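Foldase protein PrsA (Bacillus subtilis, PDB 4WO7) helps secreted proteins fold outside the cell after translocation and has peptidyl-prolyl cis-trans isomerase activity that is not essential for that role in vivo. Local coordinates at residues A[27-32]-A[252-257]; A[37-42]-A[85-90]; A[48-53]-A[99-104]. One frame throughout, in Å; residues are numbered along the deposited sequence.

Contact 1 of 3, residues A[27-32]-A[252-257]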
loop_
_atom_site.group_PDB
_atom_site.type_symbol
_atom_site.label_atom_id
_atom_site.label_comp_id
_atom_site.label_asym_id
_atom_site.label_seq_id
_atom_site.Cartn_x
_atom_site.Cartn_y
_atom_site.Cartn_z
ATOM N N ASN A 27 -7.187 -18.342 12.685
ATOM C CA ASN A 27 -7.234 -16.925 12.334
ATOM C C ASN A 27 -6.293 -16.588 11.199
ATOM O O ASN A 27 -6.560 -15.680 10.416
ATOM C CB ASN A 27 -6.903 -16.065 13.552
ATOM C CG ASN A 27 -8.042 -16.007 14.539
ATOM O OD1 ASN A 27 -8.922 -15.152 14.436
ATOM N ND2 ASN A 27 -8.049 -16.935 15.490
HETATM N N MSE A 28 -5.192 -17.322 11.107
HETATM C CA MSE A 28 -4.267 -17.153 9.996
HETATM C C MSE A 28 -4.943 -17.524 8.691
HETATM O O MSE A 28 -4.697 -16.917 7.649
HETATM C CB MSE A 28 -3.023 -18.011 10.204
HETATM C CG MSE A 28 -2.080 -17.415 11.211
HETATM SE SE MSE A 28 -0.325 -18.262 11.255
HETATM C CE MSE A 28 0.389 -16.816 10.275
ATOM N N LYS A 29 -5.813 -18.522 8.766
ATOM C CA LYS A 29 -6.414 -19.091 7.571
ATOM C C LYS A 29 -7.444 -18.139 6.965
ATOM O O LYS A 29 -7.592 -18.067 5.744
ATOM C CB LYS A 29 -7.066 -20.430 7.891
ATOM C CG LYS A 29 -7.321 -21.265 6.656
ATOM C CD LYS A 29 -7.652 -22.694 7.017
ATOM C CE LYS A 29 -9.125 -22.961 6.787
ATOM N NZ LYS A 29 -9.549 -24.283 7.310
ATOM N N LYS A 30 -8.161 -17.420 7.826
ATOM C CA LYS A 30 -9.203 -16.502 7.380
ATOM C C LYS A 30 -8.508 -15.322 6.713
ATOM O O LYS A 30 -9.026 -14.706 5.781
ATOM C CB LYS A 30 -10.051 -16.005 8.550
ATOM C CG LYS A 30 -10.886 -17.062 9.248
ATOM C CD LYS A 30 -11.318 -16.560 10.609
ATOM C CE LYS A 30 -12.054 -17.613 11.406
ATOM N NZ LYS A 30 -12.139 -17.198 12.835
ATOM N N THR A 31 -7.312 -15.032 7.218
ATOM C CA THR A 31 -6.519 -13.885 6.801
ATOM C C THR A 31 -5.602 -14.151 5.622
ATOM O O THR A 31 -5.657 -13.436 4.624
ATOM C CB THR A 31 -5.628 -13.397 7.976
ATOM O OG1 THR A 31 -6.458 -12.972 9.064
ATOM C CG2 THR A 31 -4.744 -12.232 7.563
ATOM N N ALA A 32 -4.774 -15.181 5.737
ATOM C CA ALA A 32 -3.677 -15.393 4.802
ATOM C C ALA A 32 -3.753 -16.750 4.116
ATOM O O ALA A 32 -2.905 -17.073 3.286
ATOM C CB ALA A 32 -2.357 -15.240 5.527
ATOM N N LYS A 252 -12.998 -26.906 2.726
ATOM C CA LYS A 252 -14.155 -26.135 2.272
ATOM C C LYS A 252 -13.959 -24.631 2.417
ATOM O O LYS A 252 -14.409 -23.864 1.564
ATOM C CB LYS A 252 -15.446 -26.534 2.996
ATOM C CG LYS A 252 -15.978 -27.916 2.640
ATOM C CD LYS A 252 -17.276 -28.228 3.388
ATOM C CE LYS A 252 -18.402 -27.325 2.869
ATOM N NZ LYS A 252 -19.738 -27.584 3.467
ATOM N N ASP A 253 -13.300 -24.208 3.493
ATOM C CA ASP A 253 -13.164 -22.785 3.780
ATOM C C ASP A 253 -12.373 -22.086 2.690
ATOM O O ASP A 253 -12.611 -20.912 2.409
ATOM C CB ASP A 253 -12.456 -22.559 5.117
ATOM C CG ASP A 253 -13.063 -23.359 6.245
ATOM O OD1 ASP A 253 -14.103 -22.931 6.787
ATOM O OD2 ASP A 253 -12.491 -24.412 6.596
ATOM N N LEU A 254 -11.445 -22.810 2.069
ATOM C CA LEU A 254 -10.563 -22.210 1.077
ATOM C C LEU A 254 -10.871 -22.676 -0.332
ATOM O O LEU A 254 -10.098 -22.409 -1.257
ATOM C CB LEU A 254 -9.104 -22.536 1.383
ATOM C CG LEU A 254 -8.543 -22.037 2.705
ATOM C CD1 LEU A 254 -7.230 -22.742 2.962
ATOM C CD2 LEU A 254 -8.372 -20.531 2.662
ATOM N N LYS A 255 -11.979 -23.387 -0.515
ATOM C CA LYS A 255 -12.336 -23.807 -1.861
ATOM C C LYS A 255 -12.506 -22.547 -2.691
ATOM O O LYS A 255 -12.608 -21.445 -2.152
ATOM C CB LYS A 255 -13.605 -24.661 -1.910
ATOM C CG LYS A 255 -13.355 -26.114 -1.563
ATOM C CD LYS A 255 -14.625 -26.935 -1.573
ATOM C CE LYS A 255 -14.302 -28.395 -1.319
ATOM N NZ LYS A 255 -15.511 -29.249 -1.180
ATOM N N ASP A 256 -12.519 -22.720 -4.001
ATOM C CA ASP A 256 -12.663 -21.613 -4.933
ATOM C C ASP A 256 -11.452 -20.679 -4.899
ATOM O O ASP A 256 -11.497 -19.572 -5.444
ATOM C CB ASP A 256 -13.929 -20.815 -4.609
ATOM C CG ASP A 256 -15.147 -21.703 -4.441
ATOM O OD1 ASP A 256 -15.586 -22.315 -5.434
ATOM O OD2 ASP A 256 -15.654 -21.798 -3.301
ATOM N N THR A 257 -10.378 -21.117 -4.248
ATOM C CA THR A 257 -9.159 -20.327 -4.189
ATOM C C THR A 257 -8.574 -20.283 -5.594
ATOM O O THR A 257 -8.104 -19.240 -6.044
ATOM C CB THR A 257 -8.148 -20.904 -3.173
ATOM O OG1 THR A 257 -8.682 -20.756 -1.850
ATOM C CG2 THR A 257 -6.814 -20.171 -3.244
#
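The carboxylate of D253 is met by K29 from above its plane: NZ of K29 stands 3.0 Å from OD2 of D253, about 45° out of the carboxylate plane, in a hydrogen-bonded salt bridge. The two side chains cross at about a right angle, and the lysine also leans on the aspartate's aliphatic part, with CE of K29 3.7 Å from CB of D253. K29 leaves its helix with CG anti to the backbone N (chi1 -162°) and then bends at chi3, which swings the ammonium round to the acid. The earlier methylenes of the same chain do apolar work: CG of K29 lies 4.0 Å from CD1 of L254, while CD2 of L254 rests 4.0 Å from the backbone O of K29. D251 gives the ammonium a second salt bridge, so two carboxylates share one lysine and probably favour its charged form. An alanine here would take away the ammonium of K29 and is likely to leave the carboxylates of D253 and D251 without their shared counter-charge, with L254 less covered. Beyond L254 the chain reverses in a type II beta turn, L254 to T257, and D256 takes its positive phi of 67°. This is tertiary packing of a C-terminal loop, following strand 248-249, onto the early part of helix 21-49. Other sides of that helix face the second subunit, whose G33 packs on M28 and whose A32 packs on A32, so the loop is laid on a helix that also builds the dimer. Further along the helix, L37 continues the apolar patch and touches L254.

Contact 2 of 3, residues A[37-42]-A[85-90]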
loop_
_atom_site.group_PDB
_atom_site.type_symbol
_atom_site.label_atom_id
_atom_site.label_comp_id
_atom_site.label_asym_id
_atom_site.label_seq_id
_atom_site.Cartn_x
_atom_site.Cartn_y
_atom_site.Cartn_z
ATOM N N LEU A 37 -1.858 -20.573 0.348
ATOM C CA LEU A 37 -2.223 -21.776 -0.396
ATOM C C LEU A 37 -1.905 -21.593 -1.870
ATOM O O LEU A 37 -1.490 -22.532 -2.548
ATOM C CB LEU A 37 -3.709 -22.120 -0.225
ATOM C CG LEU A 37 -4.170 -23.341 -1.036
ATOM C CD1 LEU A 37 -3.402 -24.595 -0.636
ATOM C CD2 LEU A 37 -5.668 -23.569 -0.875
ATOM N N THR A 38 -2.111 -20.376 -2.359
ATOM C CA THR A 38 -1.857 -20.057 -3.760
ATOM C C THR A 38 -0.373 -20.209 -4.084
ATOM O O THR A 38 0.002 -20.814 -5.094
ATOM C CB THR A 38 -2.328 -18.621 -4.099
ATOM O OG1 THR A 38 -3.750 -18.522 -3.909
ATOM C CG2 THR A 38 -1.990 -18.246 -5.542
ATOM N N GLN A 39 0.472 -19.670 -3.212
ATOM C CA GLN A 39 1.915 -19.715 -3.426
ATOM C C GLN A 39 2.417 -21.151 -3.352
ATOM O O GLN A 39 3.194 -21.594 -4.198
ATOM C CB GLN A 39 2.641 -18.850 -2.392
ATOM C CG GLN A 39 4.159 -18.954 -2.436
ATOM C CD GLN A 39 4.831 -17.960 -1.508
ATOM O OE1 GLN A 39 4.170 -17.147 -0.863
ATOM N NE2 GLN A 39 6.152 -18.016 -1.441
ATOM N N LEU A 40 1.954 -21.878 -2.342
ATOM C CA LEU A 40 2.368 -23.261 -2.131
ATOM C C LEU A 40 2.073 -24.154 -3.327
ATOM O O LEU A 40 2.908 -24.939 -3.776
ATOM C CB LEU A 40 1.668 -23.841 -0.898
ATOM C CG LEU A 40 2.111 -23.322 0.467
ATOM C CD1 LEU A 40 1.175 -23.837 1.556
ATOM C CD2 LEU A 40 3.552 -23.733 0.754
ATOM N N VAL A 41 0.862 -24.013 -3.839
ATOM C CA VAL A 41 0.405 -24.803 -4.965
ATOM C C VAL A 41 1.151 -24.408 -6.243
ATOM O O VAL A 41 1.587 -25.271 -7.008
ATOM C CB VAL A 41 -1.118 -24.652 -5.120
ATOM C CG1 VAL A 41 -1.603 -25.158 -6.460
ATOM C CG2 VAL A 41 -1.824 -25.371 -3.977
ATOM N N GLN A 42 1.291 -23.108 -6.477
ATOM C CA GLN A 42 2.005 -22.635 -7.661
ATOM C C GLN A 42 3.486 -23.030 -7.681
ATOM O O GLN A 42 4.020 -23.412 -8.724
ATOM C CB GLN A 42 1.893 -21.116 -7.782
ATOM C CG GLN A 42 0.528 -20.637 -8.235
ATOM C CD GLN A 42 0.436 -19.130 -8.350
ATOM O OE1 GLN A 42 1.429 -18.419 -8.169
ATOM N NE2 GLN A 42 -0.760 -18.633 -8.658
ATOM N N LYS A 85 15.803 -18.003 -0.136
ATOM C CA LYS A 85 16.071 -18.747 -1.358
ATOM C C LYS A 85 14.764 -19.251 -1.951
ATOM O O LYS A 85 14.549 -19.185 -3.159
ATOM C CB LYS A 85 16.971 -19.941 -1.069
ATOM C CG LYS A 85 18.375 -19.600 -0.653
ATOM C CD LYS A 85 19.147 -20.876 -0.398
ATOM C CE LYS A 85 20.260 -20.657 0.605
ATOM N NZ LYS A 85 20.819 -21.946 1.094
ATOM N N GLU A 86 13.890 -19.740 -1.075
ATOM C CA GLU A 86 12.588 -20.262 -1.473
ATOM C C GLU A 86 11.749 -19.201 -2.174
ATOM O O GLU A 86 11.098 -19.481 -3.179
ATOM C CB GLU A 86 11.837 -20.801 -0.253
ATOM C CG GLU A 86 12.333 -22.143 0.261
ATOM C CD GLU A 86 11.546 -22.613 1.469
ATOM O OE1 GLU A 86 11.873 -23.685 2.020
ATOM O OE2 GLU A 86 10.595 -21.906 1.867
ATOM N N GLN A 87 11.773 -17.984 -1.638
ATOM C CA GLN A 87 11.005 -16.879 -2.198
ATOM C C GLN A 87 11.554 -16.472 -3.554
ATOM O O GLN A 87 10.804 -16.153 -4.479
ATOM C CB GLN A 87 11.056 -15.671 -1.262
ATOM C CG GLN A 87 10.433 -15.898 0.097
ATOM C CD GLN A 87 9.104 -16.604 0.020
ATOM O OE1 GLN A 87 8.176 -16.133 -0.639
ATOM N NE2 GLN A 87 9.002 -17.749 0.684
ATOM N N VAL A 88 12.875 -16.498 -3.661
ATOM C CA VAL A 88 13.548 -16.189 -4.908
ATOM C C VAL A 88 13.246 -17.272 -5.934
ATOM O O VAL A 88 13.017 -16.974 -7.106
ATOM C CB VAL A 88 15.070 -16.041 -4.699
ATOM C CG1 VAL A 88 15.821 -16.091 -6.031
ATOM C CG2 VAL A 88 15.371 -14.746 -3.951
ATOM N N LYS A 89 13.254 -18.528 -5.494
ATOM C CA LYS A 89 12.948 -19.634 -6.386
ATOM C C LYS A 89 11.536 -19.474 -6.932
ATOM O O LYS A 89 11.283 -19.720 -8.111
ATOM C CB LYS A 89 13.097 -20.983 -5.674
ATOM C CG LYS A 89 12.809 -22.168 -6.590
ATOM C CD LYS A 89 12.997 -23.512 -5.909
ATOM C CE LYS A 89 12.819 -24.635 -6.918
ATOM N NZ LYS A 89 12.838 -25.984 -6.298
ATOM N N TYR A 90 10.622 -19.045 -6.068
ATOM C CA TYR A 90 9.239 -18.834 -6.466
ATOM C C TYR A 90 9.123 -17.732 -7.515
ATOM O O TYR A 90 8.404 -17.895 -8.500
ATOM C CB TYR A 90 8.373 -18.508 -5.248
ATOM C CG TYR A 90 6.937 -18.179 -5.584
ATOM C CD1 TYR A 90 6.153 -19.064 -6.312
ATOM C CD2 TYR A 90 6.353 -16.997 -5.150
ATOM C CE1 TYR A 90 4.840 -18.770 -6.619
ATOM C CE2 TYR A 90 5.032 -16.699 -5.443
ATOM C CZ TYR A 90 4.284 -17.591 -6.177
ATOM O OH TYR A 90 2.974 -17.308 -6.482
#
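Q39 and Q42 of helix 21-49 meet Q87 and Y90 of helix 81-101 in a steep helix-helix crossing, part of the alpha-helical region of this foldase; the short axes run 73° apart and approach to 11.4 Å. Polar side chains bridge that gap. Y90 reaches across with Q39 over one face of its ring and Q42 at the hydroxyl edge. CG of Q39 makes a CH-pi contact, 3.9 Å from the ring centroid of Y90. It stands only 11° off the normal, and the amide of Q39 runs nearly parallel to the ring. At the edge, the hydroxyl donates to Q42: OH of Y90 to OE1 of Q42 is 2.5 Å. The other end of that amide is used too, since NE2 of Q42 bonds Q235 of helix 231-244, and the same helix covers Q42 with V238 and M242. Q39 runs out extended, with CG anti to the backbone N, past the tyrosine to Q87, which bends at chi2 to receive it. The two amide planes stand 72° apart where NE2 of Q39 donates to OE1 of Q87 at 2.9 Å.

Contact 3 of 3, residues A[48-53]-A[99-104]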
loop_
_atom_site.group_PDB
_atom_site.type_symbol
_atom_site.label_atom_id
_atom_site.label_comp_id
_atom_site.label_asym_id
_atom_site.label_seq_id
_atom_site.Cartn_x
_atom_site.Cartn_y
_atom_site.Cartn_z
ATOM N N LYS A 48 7.737 -28.473 -10.863
ATOM C CA LYS A 48 7.685 -29.731 -11.586
ATOM C C LYS A 48 7.756 -29.502 -13.097
ATOM O O LYS A 48 8.312 -30.320 -13.833
ATOM C CB LYS A 48 6.433 -30.513 -11.194
ATOM C CG LYS A 48 6.348 -31.880 -11.834
ATOM C CD LYS A 48 5.198 -32.660 -11.245
ATOM C CE LYS A 48 5.157 -34.072 -11.785
ATOM N NZ LYS A 48 4.094 -34.871 -11.122
ATOM N N LYS A 49 7.186 -28.389 -13.554
ATOM C CA LYS A 49 7.194 -28.058 -14.976
ATOM C C LYS A 49 8.522 -27.439 -15.375
ATOM O O LYS A 49 9.256 -28.002 -16.186
ATOM C CB LYS A 49 6.042 -27.106 -15.306
ATOM C CG LYS A 49 5.880 -26.780 -16.789
ATOM C CD LYS A 49 4.524 -26.142 -17.056
ATOM C CE LYS A 49 4.303 -25.931 -18.545
ATOM N NZ LYS A 49 2.964 -25.352 -18.853
ATOM N N TYR A 50 8.823 -26.273 -14.814
ATOM C CA TYR A 50 10.065 -25.589 -15.126
ATOM C C TYR A 50 11.081 -26.057 -14.112
ATOM O O TYR A 50 10.710 -26.468 -13.012
ATOM C CB TYR A 50 9.883 -24.080 -15.079
ATOM C CG TYR A 50 8.720 -23.656 -15.917
ATOM C CD1 TYR A 50 8.855 -23.448 -17.279
ATOM C CD2 TYR A 50 7.470 -23.508 -15.348
ATOM C CE1 TYR A 50 7.778 -23.082 -18.047
ATOM C CE2 TYR A 50 6.390 -23.145 -16.099
ATOM C CZ TYR A 50 6.543 -22.937 -17.451
ATOM O OH TYR A 50 5.447 -22.572 -18.192
ATOM N N LYS A 51 12.356 -25.997 -14.468
ATOM C CA LYS A 51 13.386 -26.425 -13.542
ATOM C C LYS A 51 14.356 -25.299 -13.274
ATOM O O LYS A 51 14.907 -24.693 -14.192
ATOM C CB LYS A 51 14.125 -27.648 -14.082
ATOM C CG LYS A 51 13.287 -28.917 -14.104
ATOM C CD LYS A 51 13.046 -29.438 -12.695
ATOM C CE LYS A 51 11.868 -30.393 -12.644
ATOM N NZ LYS A 51 12.138 -31.622 -13.440
ATOM N N VAL A 52 14.567 -25.055 -11.986
ATOM C CA VAL A 52 15.430 -23.990 -11.516
ATOM C C VAL A 52 16.535 -24.557 -10.648
ATOM O O VAL A 52 16.280 -25.242 -9.658
ATOM C CB VAL A 52 14.617 -22.939 -10.729
ATOM C CG1 VAL A 52 15.524 -21.937 -10.026
ATOM C CG2 VAL A 52 13.616 -22.243 -11.653
ATOM N N SER A 53 17.766 -24.262 -11.042
ATOM C CA SER A 53 18.946 -24.719 -10.336
ATOM C C SER A 53 19.452 -23.656 -9.376
ATOM O O SER A 53 19.125 -22.478 -9.509
ATOM C CB SER A 53 20.034 -25.099 -11.336
ATOM O OG SER A 53 20.388 -23.988 -12.143
ATOM N N LYS A 99 7.186 -16.209 -19.142
ATOM C CA LYS A 99 7.892 -16.166 -20.417
ATOM C C LYS A 99 7.302 -17.169 -21.407
ATOM O O LYS A 99 7.154 -16.865 -22.589
ATOM C CB LYS A 99 9.386 -16.409 -20.213
ATOM C CG LYS A 99 10.145 -15.158 -19.790
ATOM C CD LYS A 99 11.533 -15.481 -19.266
ATOM C CE LYS A 99 12.237 -14.222 -18.781
ATOM N NZ LYS A 99 13.587 -14.518 -18.237
ATOM N N ASP A 100 6.968 -18.365 -20.933
ATOM C CA ASP A 100 6.411 -19.387 -21.819
ATOM C C ASP A 100 4.965 -19.086 -22.224
ATOM O O ASP A 100 4.517 -19.518 -23.288
ATOM C CB ASP A 100 6.491 -20.774 -21.174
ATOM C CG ASP A 100 7.880 -21.376 -21.266
ATOM O OD1 ASP A 100 8.855 -20.694 -20.879
ATOM O OD2 ASP A 100 7.997 -22.531 -21.738
ATOM N N ASN A 101 4.242 -18.352 -21.382
ATOM C CA ASN A 101 2.803 -18.165 -21.572
ATOM C C ASN A 101 2.423 -16.763 -22.056
ATOM O O ASN A 101 1.355 -16.578 -22.641
ATOM C CB ASN A 101 2.074 -18.469 -20.262
ATOM C CG ASN A 101 2.041 -19.949 -19.947
ATOM O OD1 ASN A 101 1.060 -20.636 -20.229
ATOM N ND2 ASN A 101 3.136 -20.456 -19.397
ATOM N N ILE A 102 3.275 -15.773 -21.798
ATOM C CA ILE A 102 3.046 -14.422 -22.323
ATOM C C ILE A 102 3.479 -14.327 -23.775
ATOM O O ILE A 102 4.567 -14.780 -24.135
ATOM C CB ILE A 102 3.797 -13.333 -21.529
ATOM C CG1 ILE A 102 3.237 -13.224 -20.115
ATOM C CG2 ILE A 102 3.709 -11.965 -22.254
ATOM C CD1 ILE A 102 4.041 -12.318 -19.211
ATOM N N LYS A 103 2.616 -13.755 -24.606
ATOM C CA LYS A 103 2.939 -13.494 -26.004
ATOM C C LYS A 103 2.703 -12.020 -26.342
ATOM O O LYS A 103 1.598 -11.512 -26.141
ATOM C CB LYS A 103 2.120 -14.415 -26.902
ATOM C CG LYS A 103 2.410 -15.874 -26.607
ATOM C CD LYS A 103 1.579 -16.802 -27.457
ATOM C CE LYS A 103 1.881 -18.256 -27.130
ATOM N NZ LYS A 103 1.120 -19.194 -27.995
ATOM N N VAL A 104 3.727 -11.331 -26.846
ATOM C CA VAL A 104 3.541 -9.951 -27.300
ATOM C C VAL A 104 3.247 -9.969 -28.796
ATOM O O VAL A 104 3.948 -10.614 -29.579
ATOM C CB VAL A 104 4.765 -9.016 -27.030
ATOM C CG1 VAL A 104 5.379 -9.310 -25.678
ATOM C CG2 VAL A 104 5.858 -9.142 -28.083
#
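Y50 points its ring at D100 and N101, and its hydroxyl end makes nearly the whole of this small surface contact. With CG anti to its own carbonyl carbon (chi1 -52°), the tyrosine is aimed at the acid. The close part is an edge: CE1 of Y50 sits 3.6 Å from CG of D100, with OD2 of D100 near the ring plane at 3.7 Å from that same CE1. Ring and carboxylate are turned 77° against each other, so the tyrosine slots edge-on against the flat acid, the two side chains coming from opposite directions. Its oxygen slides past the acid group to the aliphatic carbon behind, OH of Y50 lying 3.6 Å from CB of D100. A little further on, the same OH is 3.4 Å from ND2 of N101, whose amide already donates to the backbone O of A97. One ring face carries CG of K49, 3.7 Å above the plane and offset toward the rim. On the inner side the packing is fuller: Y50 also touches K96 and A97, and N101 rests on A237 and V241 of helix 231-244. The outer side is loose. D100 and K49 are both solvent-exposed, and NZ of K49 stays 6.5 Å from OD2 of D100, an opposite charge nearby but no salt bridge. What meets here is a pair of helix C-termini: Y50 is the first residue to leave helix 21-49, and D100 and N101 lie in the last turn of helix 81-101.

Overall arrangement
From the N terminus, helix 21-49 supplies the first partner of all three contacts, at 27-32, at 37-42 and, where it ends, at 48-53. Helix 81-101 then returns to it: contact 2 closes a loop of 42 residues, contact 3 one of 45. These two cross, their segments alternating along the chain, and so tie the two helices together at successive points 14 Å apart between centres. Contact 1 closes last, bringing the C-terminal loop back over 219 residues, and the loops of contacts 2 and 3 both fall within its span, as does the PPIase domain. Contacts 1 and 2 also touch, CD1 of L254 lying 4.2 Å from CD2 of L37.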